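Local coordinates for aminotransferase, class III (Deinococcus radiodurans, PDB 3I4J), which probably acts as a pyridoxal-phosphate-dependent transaminase of class III, moving an amino group from a donor to a carbonyl acceptor, at residues Gly260-Gly272 with Pro300-Ile312. The protein carries 1 engineered substitution. Sequence-based numbering, arbitrary orientation.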
loop_
_atom_site.group_PDB
_atom_site.type_symbol
_atom_site.label_atom_id
_atom_site.label_comp_id
_atom_site.label_asym_id
_atom_site.label_seq_id
_atom_site.Cartn_x
_atom_site.Cartn_y
_atom_site.Cartn_z
ATOM N N GLY C 260 11.238 -0.925 -3.904
ATOM C CA GLY C 260 10.238 -0.072 -3.285
ATOM C C GLY C 260 10.720 1.361 -3.165
ATOM O O GLY C 260 11.738 1.723 -3.752
ATOM N N LYS C 261 9.993 2.174 -2.402
ATOM C CA LYS C 261 10.346 3.577 -2.186
ATOM C C LYS C 261 10.811 4.342 -3.421
ATOM O O LYS C 261 10.042 5.083 -4.036
ATOM C CB LYS C 261 11.424 3.697 -1.100
ATOM C CG LYS C 261 10.936 3.369 0.295
ATOM C CD LYS C 261 11.957 3.775 1.348
ATOM C CE LYS C 261 11.421 3.522 2.746
ATOM N NZ LYS C 261 12.306 4.088 3.799
ATOM N N GLY C 262 12.081 4.173 -3.775
ATOM C CA GLY C 262 12.628 4.878 -4.917
ATOM C C GLY C 262 12.156 4.436 -6.289
ATOM O O GLY C 262 12.497 5.073 -7.285
ATOM N N LEU C 263 11.377 3.358 -6.354
ATOM C CA LEU C 263 10.894 2.851 -7.632
ATOM C C LEU C 263 10.144 3.943 -8.401
ATOM O O LEU C 263 10.423 4.178 -9.578
ATOM C CB LEU C 263 9.999 1.624 -7.411
ATOM C CG LEU C 263 9.862 0.648 -8.582
ATOM C CD1 LEU C 263 11.247 0.249 -9.084
ATOM C CD2 LEU C 263 9.086 -0.591 -8.143
ATOM N N ALA C 264 9.189 4.598 -7.744
ATOM C CA ALA C 264 8.451 5.693 -8.372
ATOM C C ALA C 264 8.904 7.023 -7.753
ATOM O O ALA C 264 8.294 8.070 -7.969
ATOM C CB ALA C 264 6.939 5.502 -8.196
ATOM N N ALA C 265 9.975 6.952 -6.963
ATOM C CA ALA C 265 10.590 8.120 -6.323
ATOM C C ALA C 265 9.667 9.170 -5.699
ATOM O O ALA C 265 9.896 10.372 -5.853
ATOM C CB ALA C 265 11.531 8.799 -7.324
ATOM N N GLY C 266 8.631 8.718 -5.000
ATOM C CA GLY C 266 7.716 9.636 -4.346
ATOM C C GLY C 266 6.556 10.143 -5.182
ATOM O O GLY C 266 5.704 10.869 -4.671
ATOM N N TYR C 267 6.509 9.772 -6.459
ATOM C CA TYR C 267 5.436 10.226 -7.340
ATOM C C TYR C 267 4.189 9.352 -7.292
ATOM O O TYR C 267 3.097 9.792 -7.647
ATOM C CB TYR C 267 5.976 10.351 -8.774
ATOM C CG TYR C 267 6.887 11.553 -8.884
ATOM C CD1 TYR C 267 6.356 12.827 -9.100
ATOM C CD2 TYR C 267 8.252 11.448 -8.611
ATOM C CE1 TYR C 267 7.147 13.962 -9.025
ATOM C CE2 TYR C 267 9.061 12.588 -8.533
ATOM C CZ TYR C 267 8.495 13.842 -8.735
ATOM O OH TYR C 267 9.252 14.987 -8.601
ATOM N N ALA C 268 4.351 8.119 -6.830
ATOM C CA ALA C 268 3.233 7.200 -6.722
ATOM C C ALA C 268 3.609 6.043 -5.809
ATOM O O ALA C 268 4.787 5.705 -5.678
ATOM C CB ALA C 268 2.838 6.674 -8.110
ATOM N N PRO C 269 2.614 5.430 -5.146
ATOM C CA PRO C 269 2.911 4.301 -4.257
ATOM C C PRO C 269 3.160 3.074 -5.131
ATOM O O PRO C 269 2.216 2.420 -5.583
ATOM C CB PRO C 269 1.635 4.161 -3.424
ATOM C CG PRO C 269 0.980 5.523 -3.542
ATOM C CD PRO C 269 1.223 5.876 -4.973
ATOM N N LEU C 270 4.431 2.780 -5.371
ATOM C CA LEU C 270 4.824 1.658 -6.206
ATOM C C LEU C 270 6.018 0.919 -5.596
ATOM O O LEU C 270 6.952 1.536 -5.072
ATOM C CB LEU C 270 5.199 2.170 -7.602
ATOM C CG LEU C 270 5.599 1.126 -8.648
ATOM C CD1 LEU C 270 4.385 0.314 -9.038
ATOM C CD2 LEU C 270 6.176 1.820 -9.873
ATOM N N ALA C 271 5.961 -0.404 -5.671
ATOM C CA ALA C 271 7.001 -1.290 -5.160
ATOM C C ALA C 271 6.826 -2.606 -5.905
ATOM O O ALA C 271 5.946 -2.733 -6.758
ATOM C CB ALA C 271 6.820 -1.511 -3.657
ATOM N N GLY C 272 7.649 -3.594 -5.586
ATOM C CA GLY C 272 7.509 -4.863 -6.267
ATOM C C GLY C 272 8.749 -5.708 -6.146
ATOM O O GLY C 272 9.664 -5.379 -5.396
ATOM N N PRO C 300 -2.162 1.054 -13.185
ATOM C CA PRO C 300 -1.629 1.777 -14.345
ATOM C C PRO C 300 -1.028 3.161 -14.121
ATOM O O PRO C 300 0.053 3.449 -14.623
ATOM C CB PRO C 300 -2.819 1.811 -15.306
ATOM C CG PRO C 300 -3.451 0.476 -15.052
ATOM C CD PRO C 300 -3.443 0.408 -13.525
ATOM N N VAL C 301 -1.712 4.029 -13.387
ATOM C CA VAL C 301 -1.166 5.363 -13.185
ATOM C C VAL C 301 0.124 5.314 -12.383
ATOM O O VAL C 301 1.071 6.045 -12.674
ATOM C CB VAL C 301 -2.168 6.294 -12.472
ATOM C CG1 VAL C 301 -1.615 7.708 -12.436
ATOM C CG2 VAL C 301 -3.503 6.278 -13.201
ATOM N N SER C 302 0.161 4.449 -11.373
ATOM C CA SER C 302 1.353 4.326 -10.543
ATOM C C SER C 302 2.498 3.716 -11.345
ATOM O O SER C 302 3.650 4.104 -11.185
ATOM C CB SER C 302 1.050 3.479 -9.309
ATOM O OG SER C 302 0.131 4.158 -8.467
ATOM N N VAL C 303 2.171 2.765 -12.210
ATOM C CA VAL C 303 3.180 2.128 -13.049
ATOM C C VAL C 303 3.728 3.159 -14.036
ATOM O O VAL C 303 4.933 3.209 -14.291
ATOM C CB VAL C 303 2.580 0.915 -13.795
ATOM C CG1 VAL C 303 3.573 0.365 -14.820
ATOM C CG2 VAL C 303 2.225 -0.174 -12.786
ATOM N N ALA C 304 2.846 3.991 -14.584
ATOM C CA ALA C 304 3.269 5.034 -15.513
ATOM C C ALA C 304 4.251 5.974 -14.810
ATOM O O ALA C 304 5.194 6.469 -15.421
ATOM C CB ALA C 304 2.051 5.820 -16.015
ATOM N N ALA C 305 4.022 6.224 -13.522
ATOM C CA ALA C 305 4.909 7.090 -12.755
ATOM C C ALA C 305 6.280 6.429 -12.667
ATOM O O ALA C 305 7.307 7.090 -12.833
ATOM C CB ALA C 305 4.342 7.324 -11.357
ATOM N N GLY C 306 6.284 5.124 -12.404
ATOM C CA GLY C 306 7.531 4.386 -12.319
ATOM C C GLY C 306 8.284 4.445 -13.634
ATOM O O GLY C 306 9.495 4.673 -13.653
ATOM N N LEU C 307 7.569 4.253 -14.738
ATOM C CA LEU C 307 8.190 4.292 -16.064
ATOM C C LEU C 307 8.801 5.661 -16.366
ATOM O O LEU C 307 9.904 5.751 -16.910
ATOM C CB LEU C 307 7.154 3.931 -17.136
ATOM C CG LEU C 307 7.634 3.888 -18.594
ATOM C CD1 LEU C 307 8.738 2.848 -18.748
ATOM C CD2 LEU C 307 6.459 3.553 -19.499
ATOM N N SER C 308 8.088 6.729 -16.020
ATOM C CA SER C 308 8.583 8.081 -16.263
ATOM C C SER C 308 9.821 8.340 -15.406
ATOM O O SER C 308 10.791 8.954 -15.856
ATOM C CB SER C 308 7.494 9.112 -15.947
ATOM O OG SER C 308 7.964 10.435 -16.157
ATOM N N VAL C 309 9.785 7.872 -14.164
ATOM C CA VAL C 309 10.916 8.043 -13.261
ATOM C C VAL C 309 12.123 7.288 -13.821
ATOM O O VAL C 309 13.243 7.787 -13.785
ATOM C CB VAL C 309 10.582 7.518 -11.842
ATOM C CG1 VAL C 309 11.853 7.410 -11.001
ATOM C CG2 VAL C 309 9.590 8.469 -11.164
ATOM N N LEU C 310 11.887 6.092 -14.350
ATOM C CA LEU C 310 12.969 5.303 -14.926
ATOM C C LEU C 310 13.594 6.029 -16.121
ATOM O O LEU C 310 14.819 6.036 -16.274
ATOM C CB LEU C 310 12.457 3.924 -15.347
ATOM C CG LEU C 310 13.494 2.967 -15.946
ATOM C CD1 LEU C 310 14.642 2.741 -14.960
ATOM C CD2 LEU C 310 12.818 1.653 -16.303
ATOM N N ASP C 311 12.762 6.640 -16.965
ATOM C CA ASP C 311 13.273 7.381 -18.123
ATOM C C ASP C 311 14.271 8.439 -17.665
ATOM O O ASP C 311 15.322 8.632 -18.278
ATOM C CB ASP C 311 12.143 8.100 -18.879
ATOM C CG ASP C 311 11.223 7.154 -19.627
ATOM O OD1 ASP C 311 11.688 6.103 -20.106
ATOM O OD2 ASP C 311 10.027 7.480 -19.759
ATOM N N ILE C 312 13.921 9.130 -16.584
ATOM C CA ILE C 312 14.753 10.184 -16.020
ATOM C C ILE C 312 16.042 9.637 -15.404
ATOM O O ILE C 312 17.129 10.181 -15.626
ATOM C CB ILE C 312 13.954 10.966 -14.960
ATOM C CG1 ILE C 312 12.790 11.691 -15.644
ATOM C CG2 ILE C 312 14.855 11.946 -14.226
ATOM C CD1 ILE C 312 11.805 12.337 -14.684
HETATM O O HOH W 1 11.050 3.126 -11.885
#
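The carbonyl oxygens of L263 and G306 are bridged by a water that donates to both, at 2.6 Å from L263 O and 2.8 Å from G306 O. No direct hydrogen bond joins the two segments, and the rest is van der Waals packing of small side chains and methyls, partly against backbone carbonyls. V309 fits against the 264-267 type I' turn: CG1, anti to its own backbone N (chi1 167°), meets A265 CB at 3.9 Å, while CG2 lies 3.5 Å from A264 O and obliquely near the Y267 ring. With an alanine at V309 both branches go, which is likely to open a gap between turn and helix and leave the Y267 ring less firmly held on that side. Y267 OH is hydrogen-bonded to G44 O and R47 N. One turn back, A305 CB touches A268 CB at 3.6 Å. L270 CD2 rests 3.8 Å from G306 CA, where any side chain would clash. S302 OG lies beside A268 CB at the dimer interface, where P269 and S302 pack on S302 and P269 of the second subunit. Helix 300-315 thus backs the connection between strands 256-259 and 271-275, the latter antiparallel to its neighbours in the seven-stranded sheet of the fold type I aminotransferase large domain.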